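Local coordinates for protein UL37 (PDB 4K70) that is an inner tegument protein of a herpesvirus, represented here by its N-terminal half, and probably helps control the trafficking of viral particles, at residues G205-T217 against L295-V307. Numbering follows the deposited sequence.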
ATOM      1  N   GLY A 205      27.098 -16.712   5.768  1.00 35.79           N
ATOM      2  CA  GLY A 205      28.275 -16.089   5.191  1.00 35.53           C
ATOM      3  C   GLY A 205      28.543 -14.724   5.800  1.00 35.62           C
ATOM      4  O   GLY A 205      29.468 -14.020   5.406  1.00 39.93           O
ATOM      5  N   LEU A 206      27.726 -14.344   6.772  1.00 35.28           N
ATOM      6  CA  LEU A 206      27.909 -13.066   7.452  1.00 37.23           C
ATOM      7  C   LEU A 206      28.603 -13.311   8.790  1.00 37.97           C
ATOM      8  O   LEU A 206      28.463 -14.388   9.376  1.00 38.33           O
ATOM      9  CB  LEU A 206      26.553 -12.373   7.649  1.00 33.00           C
ATOM     10  CG  LEU A 206      26.134 -11.265   6.673  1.00 34.93           C
ATOM     11  CD1 LEU A 206      26.787 -11.396   5.310  1.00 35.98           C
ATOM     12  CD2 LEU A 206      24.637 -11.216   6.520  1.00 30.32           C
ATOM     13  N   LYS A 207      29.355 -12.324   9.275  1.00 35.15           N
ATOM     14  CA  LYS A 207      30.016 -12.460  10.574  1.00 34.19           C
ATOM     15  C   LYS A 207      28.996 -12.507  11.705  1.00 33.20           C
ATOM     16  O   LYS A 207      27.905 -11.941  11.590  1.00 33.99           O
ATOM     17  CB  LYS A 207      31.005 -11.323  10.804  1.00 33.39           C
ATOM     18  CG  LYS A 207      32.073 -11.223   9.731  1.00 34.38           C
ATOM     19  CD  LYS A 207      32.937 -10.003   9.962  1.00 38.99           C
ATOM     20  CE  LYS A 207      34.005  -9.883   8.882  1.00 38.42           C
ATOM     21  NZ  LYS A 207      34.917  -8.758   9.194  1.00 42.08           N
ATOM     22  N   PRO A 208      29.347 -13.196  12.799  1.00 33.34           N
ATOM     23  CA  PRO A 208      28.476 -13.301  13.974  1.00 30.58           C
ATOM     24  C   PRO A 208      27.964 -11.934  14.441  1.00 31.42           C
ATOM     25  O   PRO A 208      26.768 -11.803  14.711  1.00 28.87           O
ATOM     26  CB  PRO A 208      29.389 -13.924  15.032  1.00 30.96           C
ATOM     27  CG  PRO A 208      30.432 -14.658  14.259  1.00 31.83           C
ATOM     28  CD  PRO A 208      30.629 -13.907  12.983  1.00 33.41           C
ATOM     29  N   LEU A 209      28.840 -10.931  14.526  1.00 30.54           N
ATOM     30  CA  LEU A 209      28.424  -9.605  14.986  1.00 26.84           C
ATOM     31  C   LEU A 209      27.336  -9.007  14.095  1.00 24.97           C
ATOM     32  O   LEU A 209      26.359  -8.455  14.584  1.00 24.90           O
ATOM     33  CB  LEU A 209      29.616  -8.644  15.056  1.00 29.29           C
ATOM     34  CG  LEU A 209      29.272  -7.213  15.491  1.00 28.67           C
ATOM     35  CD1 LEU A 209      28.637  -7.229  16.875  1.00 26.16           C
ATOM     36  CD2 LEU A 209      30.502  -6.329  15.471  1.00 26.98           C
ATOM     37  N   THR A 210      27.521  -9.104  12.782  1.00 26.16           N
ATOM     38  CA  THR A 210      26.550  -8.583  11.831  1.00 26.01           C
ATOM     39  C   THR A 210      25.183  -9.250  12.054  1.00 26.57           C
ATOM     40  O   THR A 210      24.146  -8.582  12.101  1.00 26.54           O
ATOM     41  CB  THR A 210      27.024  -8.826  10.381  1.00 27.58           C
ATOM     42  OG1 THR A 210      28.287  -8.166  10.162  1.00 29.36           O
ATOM     43  CG2 THR A 210      26.010  -8.309   9.385  1.00 26.46           C
ATOM     44  N   ARG A 211      25.198 -10.570  12.194  1.00 25.73           N
ATOM     45  CA  ARG A 211      23.976 -11.347  12.345  1.00 26.95           C
ATOM     46  C   ARG A 211      23.281 -11.011  13.639  1.00 27.54           C
ATOM     47  O   ARG A 211      22.057 -10.904  13.671  1.00 28.36           O
ATOM     48  CB  ARG A 211      24.282 -12.844  12.267  1.00 25.94           C
ATOM     49  CG  ARG A 211      24.753 -13.268  10.884  1.00 29.75           C
ATOM     50  CD  ARG A 211      25.208 -14.714  10.864  1.00 33.43           C
ATOM     51  NE  ARG A 211      24.087 -15.631  11.023  1.00 33.60           N
ATOM     52  CZ  ARG A 211      24.211 -16.954  11.059  1.00 37.54           C
ATOM     53  NH1 ARG A 211      25.409 -17.516  10.948  1.00 35.84           N
ATOM     54  NH2 ARG A 211      23.137 -17.712  11.197  1.00 39.51           N
ATOM     55  N   ALA A 212      24.063 -10.824  14.704  1.00 25.77           N
ATOM     56  CA  ALA A 212      23.510 -10.415  15.995  1.00 24.51           C
ATOM     57  C   ALA A 212      22.814  -9.048  15.932  1.00 26.86           C
ATOM     58  O   ALA A 212      21.749  -8.859  16.521  1.00 28.38           O
ATOM     59  CB  ALA A 212      24.600 -10.411  17.065  1.00 27.56           C
ATOM     60  N   LEU A 213      23.412  -8.100  15.217  1.00 24.56           N
ATOM     61  CA  LEU A 213      22.863  -6.746  15.141  1.00 22.46           C
ATOM     62  C   LEU A 213      21.560  -6.752  14.336  1.00 25.07           C
ATOM     63  O   LEU A 213      20.588  -6.115  14.721  1.00 25.57           O
ATOM     64  CB  LEU A 213      23.890  -5.767  14.547  1.00 23.78           C
ATOM     65  CG  LEU A 213      25.080  -5.465  15.465  1.00 22.76           C
ATOM     66  CD1 LEU A 213      26.229  -4.664  14.772  1.00 20.22           C
ATOM     67  CD2 LEU A 213      24.585  -4.746  16.726  1.00 21.27           C
ATOM     68  N   PHE A 214      21.542  -7.501  13.233  1.00 27.73           N
ATOM     69  CA  PHE A 214      20.325  -7.673  12.456  1.00 23.38           C
ATOM     70  C   PHE A 214      19.182  -8.230  13.309  1.00 26.25           C
ATOM     71  O   PHE A 214      18.055  -7.761  13.210  1.00 26.72           O
ATOM     72  CB  PHE A 214      20.557  -8.556  11.221  1.00 26.93           C
ATOM     73  CG  PHE A 214      20.956  -7.782   9.995  1.00 26.83           C
ATOM     74  CD1 PHE A 214      20.035  -6.976   9.340  1.00 25.98           C
ATOM     75  CD2 PHE A 214      22.253  -7.854   9.504  1.00 23.60           C
ATOM     76  CE1 PHE A 214      20.402  -6.249   8.213  1.00 24.30           C
ATOM     77  CE2 PHE A 214      22.625  -7.143   8.369  1.00 24.77           C
ATOM     78  CZ  PHE A 214      21.697  -6.335   7.726  1.00 26.55           C
ATOM     79  N   ALA A 215      19.480  -9.220  14.145  1.00 26.84           N
ATOM     80  CA  ALA A 215      18.473  -9.789  15.051  1.00 30.79           C
ATOM     81  C   ALA A 215      17.876  -8.711  15.940  1.00 28.32           C
ATOM     82  O   ALA A 215      16.664  -8.692  16.170  1.00 28.44           O
ATOM     83  CB  ALA A 215      19.072 -10.900  15.903  1.00 27.00           C
ATOM     84  N   LEU A 216      18.726  -7.812  16.431  1.00 24.85           N
ATOM     85  CA  LEU A 216      18.255  -6.710  17.257  1.00 27.78           C
ATOM     86  C   LEU A 216      17.360  -5.766  16.481  1.00 26.75           C
ATOM     87  O   LEU A 216      16.341  -5.315  17.003  1.00 27.86           O
ATOM     88  CB  LEU A 216      19.415  -5.945  17.889  1.00 25.84           C
ATOM     89  CG  LEU A 216      20.219  -6.762  18.902  1.00 28.23           C
ATOM     90  CD1 LEU A 216      21.284  -5.891  19.594  1.00 24.25           C
ATOM     91  CD2 LEU A 216      19.274  -7.389  19.914  1.00 28.01           C
ATOM     92  N   THR A 217      17.717  -5.458  15.237  1.00 27.55           N
ATOM     93  CA  THR A 217      16.826  -4.620  14.428  1.00 28.79           C
ATOM     94  C   THR A 217      15.445  -5.277  14.273  1.00 26.90           C
ATOM     95  O   THR A 217      14.415  -4.597  14.273  1.00 25.96           O
ATOM     96  CB  THR A 217      17.406  -4.263  13.033  1.00 27.58           C
ATOM     97  OG1 THR A 217      17.401  -5.423  12.184  1.00 24.52           O
ATOM     98  CG2 THR A 217      18.829  -3.679  13.143  1.00 20.94           C
ATOM     99  N   LEU A 295      35.635  -1.487  11.646  1.00 34.50           N
ATOM    100  CA  LEU A 295      35.084  -1.792  10.319  1.00 34.75           C
ATOM    101  C   LEU A 295      35.538  -3.152   9.779  1.00 38.18           C
ATOM    102  O   LEU A 295      34.749  -3.886   9.173  1.00 35.80           O
ATOM    103  CB  LEU A 295      35.397  -0.674   9.322  1.00 36.24           C
ATOM    104  CG  LEU A 295      34.253   0.323   9.081  1.00 40.15           C
ATOM    105  CD1 LEU A 295      33.124   0.117  10.076  1.00 33.22           C
ATOM    106  CD2 LEU A 295      34.746   1.745   9.141  1.00 35.87           C
ATOM    107  N   ALA A 296      36.806  -3.481  10.005  1.00 36.63           N
ATOM    108  CA  ALA A 296      37.336  -4.791   9.647  1.00 38.56           C
ATOM    109  C   ALA A 296      36.617  -5.926  10.374  1.00 39.19           C
ATOM    110  O   ALA A 296      36.707  -7.084   9.968  1.00 38.43           O
ATOM    111  CB  ALA A 296      38.834  -4.846   9.926  1.00 37.45           C
ATOM    112  N   LEU A 297      35.907  -5.599  11.450  1.00 37.06           N
ATOM    113  CA  LEU A 297      35.155  -6.608  12.201  1.00 36.94           C
ATOM    114  C   LEU A 297      33.706  -6.710  11.729  1.00 38.95           C
ATOM    115  O   LEU A 297      32.896  -7.425  12.329  1.00 36.95           O
ATOM    116  CB  LEU A 297      35.183  -6.299  13.704  1.00 40.13           C
ATOM    117  CG  LEU A 297      36.429  -6.703  14.498  1.00 40.91           C
ATOM    118  CD1 LEU A 297      37.602  -6.895  13.571  1.00 38.63           C
ATOM    119  CD2 LEU A 297      36.755  -5.660  15.564  1.00 38.19           C
ATOM    120  N   LEU A 298      33.385  -5.984  10.661  1.00 35.73           N
ATOM    121  CA  LEU A 298      32.031  -5.963  10.116  1.00 36.17           C
ATOM    122  C   LEU A 298      32.035  -6.477   8.681  1.00 37.13           C
ATOM    123  O   LEU A 298      33.089  -6.681   8.089  1.00 37.00           O
ATOM    124  CB  LEU A 298      31.458  -4.541  10.162  1.00 32.13           C
ATOM    125  CG  LEU A 298      31.272  -3.904  11.547  1.00 32.79           C
ATOM    126  CD1 LEU A 298      30.833  -2.451  11.409  1.00 30.81           C
ATOM    127  CD2 LEU A 298      30.282  -4.686  12.412  1.00 30.66           C
ATOM    128  N   ASP A 299      30.854  -6.694   8.120  1.00 35.14           N
ATOM    129  CA  ASP A 299      30.775  -7.082   6.721  1.00 33.23           C
ATOM    130  C   ASP A 299      30.754  -5.860   5.804  1.00 32.15           C
ATOM    131  O   ASP A 299      30.046  -4.885   6.065  1.00 33.54           O
ATOM    132  CB  ASP A 299      29.590  -8.017   6.479  1.00 36.26           C
ATOM    133  CG  ASP A 299      29.832  -9.398   7.048  1.00 35.78           C
ATOM    134  OD1 ASP A 299      30.516 -10.195   6.370  1.00 39.03           O
ATOM    135  OD2 ASP A 299      29.355  -9.684   8.172  1.00 34.06           O
ATOM    136  N   PRO A 300      31.548  -5.908   4.727  1.00 32.56           N
ATOM    137  CA  PRO A 300      31.815  -4.713   3.921  1.00 28.48           C
ATOM    138  C   PRO A 300      30.543  -4.106   3.337  1.00 30.46           C
ATOM    139  O   PRO A 300      30.457  -2.883   3.202  1.00 32.52           O
ATOM    140  CB  PRO A 300      32.734  -5.232   2.803  1.00 33.04           C
ATOM    141  CG  PRO A 300      33.266  -6.544   3.301  1.00 38.57           C
ATOM    142  CD  PRO A 300      32.194  -7.113   4.180  1.00 35.57           C
ATOM    143  N   GLY A 301      29.566  -4.951   3.014  1.00 30.14           N
ATOM    144  CA  GLY A 301      28.315  -4.486   2.444  1.00 31.96           C
ATOM    145  C   GLY A 301      27.259  -4.078   3.464  1.00 26.73           C
ATOM    146  O   GLY A 301      26.249  -3.499   3.087  1.00 29.80           O
ATOM    147  N   ALA A 302      27.494  -4.351   4.745  1.00 24.67           N
ATOM    148  CA  ALA A 302      26.492  -4.076   5.773  1.00 25.44           C
ATOM    149  C   ALA A 302      27.037  -3.415   7.042  1.00 26.87           C
ATOM    150  O   ALA A 302      26.603  -3.764   8.136  1.00 26.98           O
ATOM    151  CB  ALA A 302      25.762  -5.358   6.150  1.00 22.87           C
ATOM    152  N   GLN A 303      27.963  -2.470   6.904  1.00 22.27           N
ATOM    153  CA  GLN A 303      28.581  -1.839   8.072  1.00 25.57           C
ATOM    154  C   GLN A 303      27.578  -1.004   8.859  1.00 23.42           C
ATOM    155  O   GLN A 303      27.674  -0.900  10.080  1.00 25.83           O
ATOM    156  CB  GLN A 303      29.778  -0.979   7.658  1.00 23.53           C
ATOM    157  CG  GLN A 303      30.938  -1.782   7.059  1.00 27.50           C
ATOM    158  CD  GLN A 303      31.999  -0.921   6.375  1.00 31.45           C
ATOM    159  OE1 GLN A 303      31.792   0.262   6.120  1.00 29.22           O
ATOM    160  NE2 GLN A 303      33.138  -1.529   6.063  1.00 26.96           N
ATOM    161  N   ALA A 304      26.608  -0.422   8.151  1.00 22.34           N
ATOM    162  CA  ALA A 304      25.631   0.462   8.764  1.00 21.57           C
ATOM    163  C   ALA A 304      24.745  -0.246   9.783  1.00 24.87           C
ATOM    164  O   ALA A 304      24.072   0.421  10.582  1.00 22.91           O
ATOM    165  CB  ALA A 304      24.784   1.149   7.709  1.00 19.99           C
ATOM    166  N   VAL A 305      24.727  -1.581   9.765  1.00 20.82           N
ATOM    167  CA  VAL A 305      23.940  -2.316  10.757  1.00 19.88           C
ATOM    168  C   VAL A 305      24.523  -2.110  12.165  1.00 22.75           C
ATOM    169  O   VAL A 305      23.832  -2.305  13.165  1.00 21.48           O
ATOM    170  CB  VAL A 305      23.821  -3.825  10.439  1.00 23.45           C
ATOM    171  CG1 VAL A 305      25.027  -4.578  10.961  1.00 23.52           C
ATOM    172  CG2 VAL A 305      22.544  -4.390  11.054  1.00 21.72           C
ATOM    173  N   HIS A 306      25.798  -1.723  12.231  1.00 19.95           N
ATOM    174  CA  HIS A 306      26.400  -1.254  13.480  1.00 20.66           C
ATOM    175  C   HIS A 306      26.194   0.257  13.454  1.00 20.96           C
ATOM    176  O   HIS A 306      27.082   1.012  13.084  1.00 21.85           O
ATOM    177  CB  HIS A 306      27.888  -1.621  13.497  1.00 19.67           C
ATOM    178  CG  HIS A 306      28.627  -1.162  14.720  1.00 25.71           C
ATOM    179  ND1 HIS A 306      28.006  -0.576  15.793  1.00 25.63           N
ATOM    180  CD2 HIS A 306      29.949  -1.213  15.025  1.00 28.35           C
ATOM    181  CE1 HIS A 306      28.910  -0.279  16.716  1.00 27.64           C
ATOM    182  NE2 HIS A 306      30.092  -0.658  16.277  1.00 28.73           N
ATOM    183  N   VAL A 307      24.985   0.695  13.791  1.00 23.41           N
ATOM    184  CA  VAL A 307      24.588   2.072  13.507  1.00 20.78           C
ATOM    185  C   VAL A 307      25.333   3.087  14.389  1.00 24.69           C
ATOM    186  O   VAL A 307      25.580   4.219  13.972  1.00 27.68           O
ATOM    187  CB  VAL A 307      23.051   2.242  13.597  1.00 23.24           C
ATOM    188  CG1 VAL A 307      22.589   2.265  15.057  1.00 24.02           C
ATOM    189  CG2 VAL A 307      22.587   3.493  12.835  1.00 18.56           C
TER
HETATM  190  O   HOH W   1      31.674 -12.623   6.565  1.00 39.79           O
HETATM  191  O   HOH W   2      28.282  -5.671   9.272  1.00 30.16           O
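Val305 stands with its CG2 methyl over the centre of the Phe214 ring, 3.7 Å from the centroid and only 5° off the normal, a CH-pi contact. The beta-branched side chain serves two neighbours at once: CG2, anti to the backbone N, takes the ring, while Val305 CG1 (chi1 84°) turns to Leu213 CB at 3.9 Å. Small Ala302 suits the ring edge, where its CB lies 4.2 Å from Phe214 CE2. Leu213 reaches on with CD1 to the CA and CB of His306, whose imidazole NE2 is held elsewhere by the carbonyl of Arg289; Leu213 also touches Val265 of helix 260-271. Towards the start of the helix, the branched ends of Leu209 and Leu298 supply methyls to the apolar face and meet at a tight 3.5 Å between their CD2 atoms.

Polar groups take over at Asp299, an acid short enough to meet two donors at the helix start. Asp299 OD2 accepts a hydrogen bond from Lys207 N at 2.9 Å on its syn lone pair. Thr210 OG1 donates to the anti lone pair of Asp299 OD2 at 2.7 Å; two donors from different directions should fix the rotation of the carboxylate. Thr210 suits this place because OG1 faces the acid while CG2 turns to Ala302 and Val305. A water donates to Thr210 OG1 and Ala302 O and accepts from Asp299 N, and a second joins Asp299 OD1 to Gly205 O. At the polar edge the long, extended Lys207 chain lets NZ hydrogen-bond to Leu298 O at 3.0 Å, from above the carbonyl plane.

Lys207 is the N-cap of helix 208-223, and the carboxylate of Asp299, probably favoured by the helix dipole, binds that end from a loop remote in sequence. The arrangement is a loop packed along a helix's first turns, within the strand-free, all-alpha fold of the UL37 N-terminal half.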